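Local atomic coordinates of GTP pyrophosphokinase (Chlorobaculum tepidum, PDB entry 3IBW), a protein that probably makes the alarmone (p)ppGpp by transferring pyrophosphate from ATP to GTP, the fragment here being its ACT domain, a likely regulatory module. Residues A[29-34]-A[60-65]. The protein carries 1 engineered substitution. Residues are numbered along the deposited sequence; the frame is centred on the assembly and turned at random.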
ATOM      1  N   PHE A  29     -10.056  -3.174   0.736  1.00 22.22           N
ATOM      2  CA  PHE A  29     -10.308  -4.502   1.298  1.00 24.63           C
ATOM      3  C   PHE A  29     -10.859  -4.394   2.725  1.00 27.67           C
ATOM      4  O   PHE A  29     -10.473  -3.506   3.492  1.00 26.13           O
ATOM      5  CB  PHE A  29      -9.013  -5.303   1.439  1.00 24.34           C
ATOM      6  CG  PHE A  29      -8.521  -5.916   0.171  1.00 22.48           C
ATOM      7  CD1 PHE A  29      -9.365  -6.045  -0.918  1.00 21.76           C
ATOM      8  CD2 PHE A  29      -7.222  -6.419   0.083  1.00 23.81           C
ATOM      9  CE1 PHE A  29      -8.925  -6.636  -2.098  1.00 22.74           C
ATOM     10  CE2 PHE A  29      -6.772  -7.016  -1.095  1.00 24.56           C
ATOM     11  CZ  PHE A  29      -7.631  -7.131  -2.182  1.00 17.65           C
ATOM     12  N   ASP A  30     -11.747  -5.314   3.077  1.00 28.90           N
ATOM     13  CA  ASP A  30     -12.314  -5.366   4.419  1.00 34.49           C
ATOM     14  C   ASP A  30     -11.438  -6.324   5.258  1.00 34.40           C
ATOM     15  O   ASP A  30     -11.893  -7.397   5.663  1.00 36.52           O
ATOM     16  CB  ASP A  30     -13.760  -5.882   4.356  1.00 36.37           C
ATOM     17  CG  ASP A  30     -14.387  -6.061   5.731  1.00 42.90           C
ATOM     18  OD1 ASP A  30     -14.290  -5.135   6.568  1.00 47.70           O
ATOM     19  OD2 ASP A  30     -14.984  -7.133   5.968  1.00 47.07           O
ATOM     20  N   THR A  31     -10.178  -5.944   5.492  1.00 32.64           N
ATOM     21  CA  THR A  31      -9.260  -6.752   6.306  1.00 31.19           C
ATOM     22  C   THR A  31      -8.170  -5.932   7.006  1.00 26.98           C
ATOM     23  O   THR A  31      -7.982  -4.741   6.751  1.00 27.47           O
ATOM     24  CB  THR A  31      -8.537  -7.880   5.493  1.00 29.08           C
ATOM     25  OG1 THR A  31      -7.705  -7.299   4.485  1.00 36.73           O
ATOM     26  CG2 THR A  31      -9.543  -8.825   4.852  1.00 36.34           C
ATOM     27  N   ASN A  32      -7.462  -6.606   7.902  1.00 25.32           N
ATOM     28  CA  ASN A  32      -6.384  -6.018   8.688  1.00 24.92           C
ATOM     29  C   ASN A  32      -5.066  -6.242   7.957  1.00 21.89           C
ATOM     30  O   ASN A  32      -4.594  -7.370   7.868  1.00 20.73           O
ATOM     31  CB  ASN A  32      -6.352  -6.704  10.055  1.00 27.18           C
ATOM     32  CG  ASN A  32      -5.282  -6.154  10.969  1.00 33.45           C
ATOM     33  OD1 ASN A  32      -4.634  -5.152  10.666  1.00 39.55           O
ATOM     34  ND2 ASN A  32      -5.089  -6.817  12.104  1.00 41.67           N
ATOM     35  N   ILE A  33      -4.473  -5.174   7.438  1.00 20.15           N
ATOM     36  CA  ILE A  33      -3.213  -5.288   6.713  1.00 19.63           C
ATOM     37  C   ILE A  33      -2.049  -5.291   7.689  1.00 19.29           C
ATOM     38  O   ILE A  33      -1.970  -4.440   8.579  1.00 21.11           O
ATOM     39  CB  ILE A  33      -3.051  -4.117   5.698  1.00 20.68           C
ATOM     40  CG1 ILE A  33      -4.169  -4.187   4.648  1.00 23.51           C
ATOM     41  CG2 ILE A  33      -1.671  -4.177   5.037  1.00 21.95           C
ATOM     42  CD1 ILE A  33      -4.349  -2.892   3.863  1.00 25.96           C
ATOM     43  N   ARG A  34      -1.153  -6.261   7.528  1.00 15.19           N
ATOM     44  CA  ARG A  34       0.015  -6.358   8.388  1.00 15.39           C
ATOM     45  C   ARG A  34       1.282  -5.837   7.722  1.00 15.31           C
ATOM     46  O   ARG A  34       2.044  -5.093   8.334  1.00 17.52           O
ATOM     47  CB  ARG A  34       0.240  -7.807   8.833  1.00 18.43           C
ATOM     48  CG  ARG A  34      -0.981  -8.430   9.476  1.00 24.62           C
ATOM     49  CD  ARG A  34      -1.744  -7.390  10.295  1.00 33.17           C
ATOM     50  NE  ARG A  34      -1.092  -7.079  11.561  1.00 37.28           N
ATOM     51  CZ  ARG A  34      -1.312  -5.966  12.253  1.00 37.79           C
ATOM     52  NH1 ARG A  34      -2.165  -5.057  11.798  1.00 27.28           N
ATOM     53  NH2 ARG A  34      -0.678  -5.762  13.400  1.00 38.54           N
ATOM     54  N   THR A  60      -9.742 -15.958  -0.907  1.00 12.42           N
ATOM     55  CA  THR A  60      -9.917 -16.214  -2.329  1.00 15.99           C
ATOM     56  C   THR A  60     -10.631 -15.049  -3.026  1.00 16.14           C
ATOM     57  O   THR A  60     -10.265 -14.677  -4.146  1.00 15.20           O
ATOM     58  CB  THR A  60     -10.698 -17.532  -2.539  1.00 17.69           C
ATOM     59  OG1 THR A  60      -9.929 -18.613  -1.997  1.00 17.81           O
ATOM     60  CG2 THR A  60     -10.948 -17.795  -4.022  1.00 22.54           C
ATOM     61  N   THR A  61     -11.628 -14.458  -2.366  1.00 17.38           N
ATOM     62  CA  THR A  61     -12.362 -13.341  -2.960  1.00 16.42           C
ATOM     63  C   THR A  61     -11.485 -12.094  -3.104  1.00 15.39           C
ATOM     64  O   THR A  61     -11.649 -11.323  -4.050  1.00 14.90           O
ATOM     65  CB  THR A  61     -13.625 -12.975  -2.140  1.00 20.31           C
ATOM     66  OG1 THR A  61     -13.248 -12.342  -0.913  1.00 26.47           O
ATOM     67  CG2 THR A  61     -14.422 -14.220  -1.830  1.00 20.25           C
ATOM     68  N   LEU A  62     -10.557 -11.885  -2.174  1.00 13.73           N
ATOM     69  CA  LEU A  62      -9.670 -10.729  -2.266  1.00 13.00           C
ATOM     70  C   LEU A  62      -8.678 -10.962  -3.412  1.00 15.34           C
ATOM     71  O   LEU A  62      -8.364 -10.035  -4.161  1.00 13.10           O
ATOM     72  CB  LEU A  62      -8.906 -10.520  -0.949  1.00 11.82           C
ATOM     73  CG  LEU A  62      -9.753 -10.395   0.327  1.00 17.66           C
ATOM     74  CD1 LEU A  62      -8.835 -10.209   1.540  1.00 17.42           C
ATOM     75  CD2 LEU A  62     -10.728  -9.231   0.202  1.00 21.40           C
HETATM   76  N   MSE A  63      -8.183 -12.191  -3.553  1.00 14.08           N
HETATM   77  CA  MSE A  63      -7.241 -12.489  -4.627  1.00 14.10           C
HETATM   78  C   MSE A  63      -7.930 -12.386  -5.987  1.00 16.37           C
HETATM   79  O   MSE A  63      -7.327 -11.916  -6.951  1.00 14.74           O
HETATM   80  CB  MSE A  63      -6.625 -13.873  -4.424  1.00 13.93           C
HETATM   81  CG  MSE A  63      -5.758 -13.944  -3.180  1.00 14.53           C
HETATM   82 SE   MSE A  63      -4.700 -15.549  -3.146  1.00 31.33          SE
HETATM   83  CE  MSE A  63      -6.072 -16.820  -2.721  1.00 18.19           C
ATOM     84  N   ASP A  64      -9.191 -12.813  -6.062  1.00 17.12           N
ATOM     85  CA  ASP A  64      -9.950 -12.729  -7.312  1.00 19.61           C
ATOM     86  C   ASP A  64     -10.158 -11.263  -7.727  1.00 19.28           C
ATOM     87  O   ASP A  64     -10.074 -10.939  -8.909  1.00 20.48           O
ATOM     88  CB  ASP A  64     -11.296 -13.451  -7.172  1.00 20.97           C
ATOM     89  CG  ASP A  64     -11.147 -14.963  -7.195  1.00 26.10           C
ATOM     90  OD1 ASP A  64     -10.029 -15.451  -7.473  1.00 31.87           O
ATOM     91  OD2 ASP A  64     -12.147 -15.667  -6.949  1.00 28.87           O
ATOM     92  N   LYS A  65     -10.426 -10.384  -6.761  1.00 18.27           N
ATOM     93  CA  LYS A  65     -10.597  -8.954  -7.032  1.00 20.36           C
ATOM     94  C   LYS A  65      -9.314  -8.372  -7.638  1.00 19.05           C
ATOM     95  O   LYS A  65      -9.359  -7.593  -8.587  1.00 19.65           O
ATOM     96  CB  LYS A  65     -10.910  -8.187  -5.746  1.00 21.94           C
ATOM     97  CG  LYS A  65     -12.378  -8.170  -5.364  1.00 31.63           C
ATOM     98  CD  LYS A  65     -12.724  -6.888  -4.616  1.00 38.18           C
ATOM     99  CE  LYS A  65     -12.762  -5.677  -5.551  1.00 44.12           C
ATOM    100  NZ  LYS A  65     -14.154  -5.271  -5.915  1.00 44.31           N
TER
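Leu62 lays its CD2 methyl over one face of the Phe29 ring in a CH-pi contact: the carbon stands 4.0 Å from the centroid of that ring, 24° off the normal, and is therefore displaced toward the rim. The offset is toward CD1, as Phe29 CD1 to Leu62 CD2 measures 3.6 Å. Farther out on the ring, Phe29 CZ comes within 3.8 Å of Leu62 CB and 3.6 Å of the backbone Leu62 O, so the ring tip also touches a carbonyl oxygen of the helix. In Phe29 a chi1 of -79° sets CG beside the backbone N and anti to the carbonyl carbon, which brings the end of the ring to the helix although the bond from CA to CB does not point at it. Near the ring plane, at the edge, Lys65 CB lies 4.4 Å from Phe29 CE1, while the rest of the lysine leads away. The two methyls of Leu62 divide the work: CD1 meets Thr31 CG2 tip to tip at 3.7 Å, Thr31 closing the inverse gamma turn centred on Asp30. With an alanine in place of Phe29, a gap would probably open beside the helix, the Leu62 CD2 methyl left without the face it packs on. Phe29 and Leu62 are both buried, and their side chains meet through carbons alone. The contact ties the loop between helix 18-28 and strand 32-41 to helix 56-67, within the βαββαβ order of the ACT fold, whose two helices pack on a four-stranded antiparallel sheet. Phe29 also touches Leu66 of helix 56-67, and Leu62 rests on Ile51 of strand 44-53.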